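Local coordinates for protein copper induced nitroreductase D (Lactococcus lactis, PDB 2WQF) that binds flavin mononucleotide and probably works as an oxidoreductase of the nitroreductase family, induced by copper and involved in defence against oxidative stress, at residues V20-E23 with E24-I27; D120-P123 with V124-E127. All blocks are in the same frame, centred on the assembly; numbering follows the deposited sequence.

Contact 1 of 2, residues V20-E23 with E24-I27; sequences VQDE and EKVI
Asp-22 reaches over the start of the helix that follows it and takes hold of Lys-25 twice, once through the backbone and once through the side chain. Its CG stands opposite the backbone N (chi1 -172°), which swings the carboxylate forward over the first turn. There OD1 accepts from Lys-25 N at 3.1 Å; the N-H points well at the oxygen but meets it from above the carboxylate plane, 66° out of it. The other oxygen, OD2, faces the lysine chain, which bends at chi3 and brings NZ to 3.5 Å from Asp-22 OD2, a long salt bridge. This is a helix N-cap: Asp-22 sits just before helix 23-35, and its negative charge probably also suits the positive end of the helix dipole. With an alanine at this position the carboxylate is gone, and Lys-25 N would probably lose its side-chain capping acceptor, the ammonium its partner and both bridging waters one anchor.

Beyond the cap the regular i to i+4 helical bonds begin, with Val-26 N bonded to Asp-22 O at 3.1 Å and Ile-27 N to Glu-23 O at 3.0 Å. Glu-23 contributes mainly through that carbonyl oxygen, since Ile-27 CG1 also packs 3.3 Å from Glu-23 O. The Glu-24 side chain runs alongside that of Asp-22, their carboxylate planes only 11° apart. Two waters join the pair: one ties Asp-22 OD1 to the Glu-24 backbone N-H, the other lies between the carboxylates, donating to Asp-22 OD2 and Glu-24 OE2. The second water probably eases the repulsion between the like charges. On the inward side, Val-20 CG1 meets Val-26 CG2 at 4.0 Å, and both valines rest on Leu-146 of strand 146-151.

Contact 2 of 2, residues D120-P123 with V124-E127; sequences DNFP and VWSE
Asn-121 and Trp-125 are joined first through the main chain: Trp-125 N donates to Asn-121 O at 2.9 Å, nearly straight along the carbonyl. Two more i to i+4 bonds follow, Ser-126 N to Phe-122 O at 2.8 Å and Glu-127 N to Pro-123 O at 3.0 Å, in both of which the donor is tilted from the carbonyl plane. A proline such as Pro-123 is tolerated near a helix start, where its nitrogen, with no hydrogen to give, need not break an i to i+4 bond.

This is the opening of helix 121-143, which meets the second subunit and the flavin in this dimeric nitroreductase. Trp-125 touches a bound FMN and meets the ring of His-152 of the second subunit, so the contacts within the helix probably help to hold the indole beside the cofactor. Farther along, Ser-126 OG is hydrogen-bonded to Glu-103 OE1, and Glu-127 divides its carboxylate between Arg-174 of its own chain and Gln-128 of the second subunit.

The indole of Trp-125 folds back along the helix toward its N-terminal end, its CG placed beside the backbone N by chi1 of -67°. Asn-121 CB sits over one face of the six-membered ring, 3.4 Å from its centroid and almost straight above it, a close CH-pi contact. The amide follows CB over the same face, out toward the rim near CZ2 and CH2, its plane 23° from that of the ring, and a water weakly links Asn-121 OD1 to Trp-125 NE1. Phe-122 lies at the rim of the same indole, making an offset edge-to-face pair: the tryptophan directs its edge at the phenylalanine face, with centroids 5.5 Å apart and planes at 85°. Phe-122 CD1 comes to 3.8 Å from Trp-125 CE3.

Both contacts lie in the first turns of helices, but on opposite sides of the chain's centre, with centres 33 Å apart. Contact 1 is a surface feature: a loop runs into helix 23-35, and charged groups and bridging water do most of the work, with a single valine pair facing inward. Contact 2 is partly buried within helix 121-143, and aromatic and CH-pi contacts dominate its side chains. Their surroundings differ accordingly. Residues 20-27 lie away from the flavin and reach the second subunit through Ile-27 on its Val-200, whereas residues 120-127 meet both the cofactor and several residues of that subunit.

Contact 1 of 2, residues V20-E23 with E24-I27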
loop_
_atom_site.group_PDB
_atom_site.type_symbol
_atom_site.label_atom_id
_atom_site.label_comp_id
_atom_site.label_asym_id
_atom_site.label_seq_id
_atom_site.Cartn_x
_atom_site.Cartn_y
_atom_site.Cartn_z
ATOM N N VAL A 20 7.854 -16.186 20.393
ATOM C CA VAL A 20 8.584 -15.078 19.772
ATOM C C VAL A 20 9.852 -14.851 20.568
ATOM O O VAL A 20 9.813 -14.587 21.770
ATOM C CB VAL A 20 7.719 -13.786 19.724
ATOM C CG1 VAL A 20 8.542 -12.573 19.233
ATOM C CG2 VAL A 20 6.489 -14.003 18.862
ATOM N N GLN A 21 10.986 -14.999 19.896
ATOM C CA GLN A 21 12.283 -15.055 20.563
ATOM C C GLN A 21 12.857 -13.711 20.976
ATOM O O GLN A 21 13.477 -13.597 22.040
ATOM C CB GLN A 21 13.290 -15.807 19.692
ATOM C CG GLN A 21 12.890 -17.259 19.478
ATOM C CD GLN A 21 13.909 -18.014 18.663
ATOM O OE1 GLN A 21 15.087 -17.989 18.960
ATOM N NE2 GLN A 21 13.445 -18.717 17.642
ATOM N N ASP A 22 12.650 -12.689 20.151
ATOM C CA ASP A 22 13.332 -11.421 20.344
ATOM C C ASP A 22 12.357 -10.283 20.048
ATOM O O ASP A 22 12.278 -9.761 18.927
ATOM C CB ASP A 22 14.579 -11.382 19.456
ATOM C CG ASP A 22 15.472 -10.170 19.716
ATOM O OD1 ASP A 22 15.027 -9.222 20.384
ATOM O OD2 ASP A 22 16.616 -10.165 19.220
ATOM N N GLU A 23 11.591 -9.908 21.054
ATOM C CA GLU A 23 10.574 -8.874 20.899
ATOM C C GLU A 23 11.179 -7.508 20.504
ATOM O O GLU A 23 10.589 -6.750 19.729
ATOM C CB GLU A 23 9.669 -8.756 22.144
ATOM C CG GLU A 23 10.036 -9.588 23.378
ATOM C CD GLU A 23 8.907 -9.685 24.438
ATOM O OE1 GLU A 23 8.727 -10.785 25.008
ATOM O OE2 GLU A 23 8.208 -8.680 24.712
ATOM N N GLU A 24 12.348 -7.179 21.036
ATOM C CA GLU A 24 12.991 -5.912 20.688
ATOM C C GLU A 24 13.292 -5.854 19.194
ATOM O O GLU A 24 13.066 -4.834 18.560
ATOM C CB GLU A 24 14.299 -5.720 21.461
ATOM C CG GLU A 24 15.583 -6.267 20.732
ATOM C CD GLU A 24 16.673 -5.200 20.465
ATOM O OE1 GLU A 24 16.539 -4.064 20.960
ATOM O OE2 GLU A 24 17.672 -5.487 19.753
ATOM N N LYS A 25 13.751 -6.964 18.624
ATOM C CA LYS A 25 14.048 -7.009 17.193
ATOM C C LYS A 25 12.787 -6.870 16.392
ATOM O O LYS A 25 12.779 -6.268 15.322
ATOM C CB LYS A 25 14.764 -8.322 16.821
ATOM C CG LYS A 25 15.164 -8.523 15.351
ATOM C CD LYS A 25 15.586 -9.993 15.123
ATOM C CE LYS A 25 16.444 -10.501 16.292
ATOM N NZ LYS A 25 16.724 -11.947 16.256
ATOM N N VAL A 26 11.714 -7.478 16.866
ATOM C CA VAL A 26 10.432 -7.332 16.203
ATOM C C VAL A 26 10.000 -5.858 16.158
ATOM O O VAL A 26 9.620 -5.357 15.103
ATOM C CB VAL A 26 9.362 -8.197 16.886
ATOM C CG1 VAL A 26 8.002 -7.915 16.246
ATOM C CG2 VAL A 26 9.733 -9.657 16.740
ATOM N N ILE A 27 10.084 -5.172 17.287
ATOM C CA ILE A 27 9.685 -3.771 17.376
ATOM C C ILE A 27 10.558 -2.918 16.442
ATOM O O ILE A 27 10.049 -2.051 15.738
ATOM C CB ILE A 27 9.825 -3.221 18.818
ATOM C CG1 ILE A 27 8.898 -3.959 19.783
ATOM C CG2 ILE A 27 9.571 -1.722 18.840
ATOM C CD1 ILE A 27 7.543 -3.963 19.379
HETATM O O HOH W 1 14.109 -8.659 23.078
HETATM O O HOH W 2 18.098 -7.837 19.190
#

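Contact 2 of 2, residues D120-P123 with V124-E127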
loop_
_atom_site.group_PDB
_atom_site.type_symbol
_atom_site.label_atom_id
_atom_site.label_comp_id
_atom_site.label_asym_id
_atom_site.label_seq_id
_atom_site.Cartn_x
_atom_site.Cartn_y
_atom_site.Cartn_z
ATOM N N ASP A 120 -8.363 17.220 -2.444
ATOM C CA ASP A 120 -9.104 15.975 -2.653
ATOM C C ASP A 120 -8.182 14.748 -2.691
ATOM O O ASP A 120 -8.594 13.623 -2.389
ATOM C CB ASP A 120 -9.923 16.065 -3.941
ATOM C CG ASP A 120 -11.130 16.970 -3.806
ATOM O OD1 ASP A 120 -11.309 17.566 -2.722
ATOM O OD2 ASP A 120 -11.905 17.083 -4.783
ATOM N N ASN A 121 -6.930 14.980 -3.058
ATOM C CA ASN A 121 -5.957 13.917 -3.194
ATOM C C ASN A 121 -5.408 13.393 -1.872
ATOM O O ASN A 121 -5.135 12.209 -1.740
ATOM C CB ASN A 121 -4.789 14.403 -4.070
ATOM C CG ASN A 121 -5.222 14.776 -5.473
ATOM O OD1 ASN A 121 -5.378 13.914 -6.338
ATOM N ND2 ASN A 121 -5.408 16.061 -5.708
ATOM N N PHE A 122 -5.230 14.267 -0.891
ATOM C CA PHE A 122 -4.555 13.863 0.330
ATOM C C PHE A 122 -5.256 12.725 1.082
ATOM O O PHE A 122 -4.570 11.814 1.524
ATOM C CB PHE A 122 -4.277 15.053 1.240
ATOM C CG PHE A 122 -3.310 16.023 0.639
ATOM C CD1 PHE A 122 -2.001 15.641 0.413
ATOM C CD2 PHE A 122 -3.717 17.297 0.253
ATOM C CE1 PHE A 122 -1.100 16.500 -0.182
ATOM C CE2 PHE A 122 -2.818 18.175 -0.341
ATOM C CZ PHE A 122 -1.506 17.770 -0.557
ATOM N N PRO A 123 -6.603 12.768 1.216
ATOM C CA PRO A 123 -7.277 11.629 1.867
ATOM C C PRO A 123 -7.025 10.309 1.113
ATOM O O PRO A 123 -6.796 9.259 1.724
ATOM C CB PRO A 123 -8.762 12.019 1.828
ATOM C CG PRO A 123 -8.746 13.514 1.838
ATOM C CD PRO A 123 -7.527 13.893 0.994
ATOM N N VAL A 124 -7.034 10.370 -0.213
ATOM C CA VAL A 124 -6.769 9.199 -1.050
ATOM C C VAL A 124 -5.350 8.681 -0.830
ATOM O O VAL A 124 -5.130 7.490 -0.604
ATOM C CB VAL A 124 -6.980 9.546 -2.549
ATOM C CG1 VAL A 124 -6.429 8.450 -3.471
ATOM C CG2 VAL A 124 -8.482 9.751 -2.835
ATOM N N TRP A 125 -4.384 9.579 -0.883
ATOM C CA TRP A 125 -2.991 9.190 -0.735
ATOM C C TRP A 125 -2.724 8.689 0.674
ATOM O O TRP A 125 -1.869 7.838 0.870
ATOM C CB TRP A 125 -2.068 10.365 -1.082
ATOM C CG TRP A 125 -2.109 10.744 -2.534
ATOM C CD1 TRP A 125 -2.423 9.930 -3.589
ATOM C CD2 TRP A 125 -1.824 12.029 -3.093
ATOM N NE1 TRP A 125 -2.342 10.634 -4.772
ATOM C CE2 TRP A 125 -1.982 11.923 -4.491
ATOM C CE3 TRP A 125 -1.466 13.265 -2.545
ATOM C CZ2 TRP A 125 -1.759 12.988 -5.349
ATOM C CZ3 TRP A 125 -1.257 14.320 -3.399
ATOM C CH2 TRP A 125 -1.416 14.184 -4.783
ATOM N N SER A 126 -3.442 9.222 1.660
ATOM C CA SER A 126 -3.293 8.751 3.022
ATOM C C SER A 126 -3.823 7.302 3.159
ATOM O O SER A 126 -3.202 6.454 3.812
ATOM C CB SER A 126 -4.015 9.701 3.988
ATOM O OG SER A 126 -4.189 9.104 5.252
ATOM N N GLU A 127 -4.945 7.014 2.519
ATOM C CA GLU A 127 -5.497 5.656 2.506
ATOM C C GLU A 127 -4.517 4.681 1.833
ATOM O O GLU A 127 -4.217 3.592 2.354
ATOM C CB GLU A 127 -6.857 5.654 1.798
ATOM C CG GLU A 127 -7.766 4.544 2.209
ATOM C CD GLU A 127 -8.199 4.662 3.661
ATOM O OE1 GLU A 127 -9.169 5.343 3.994
ATOM O OE2 GLU A 127 -7.554 4.020 4.473
HETATM O O HOH W 3 -4.743 10.800 -7.075
#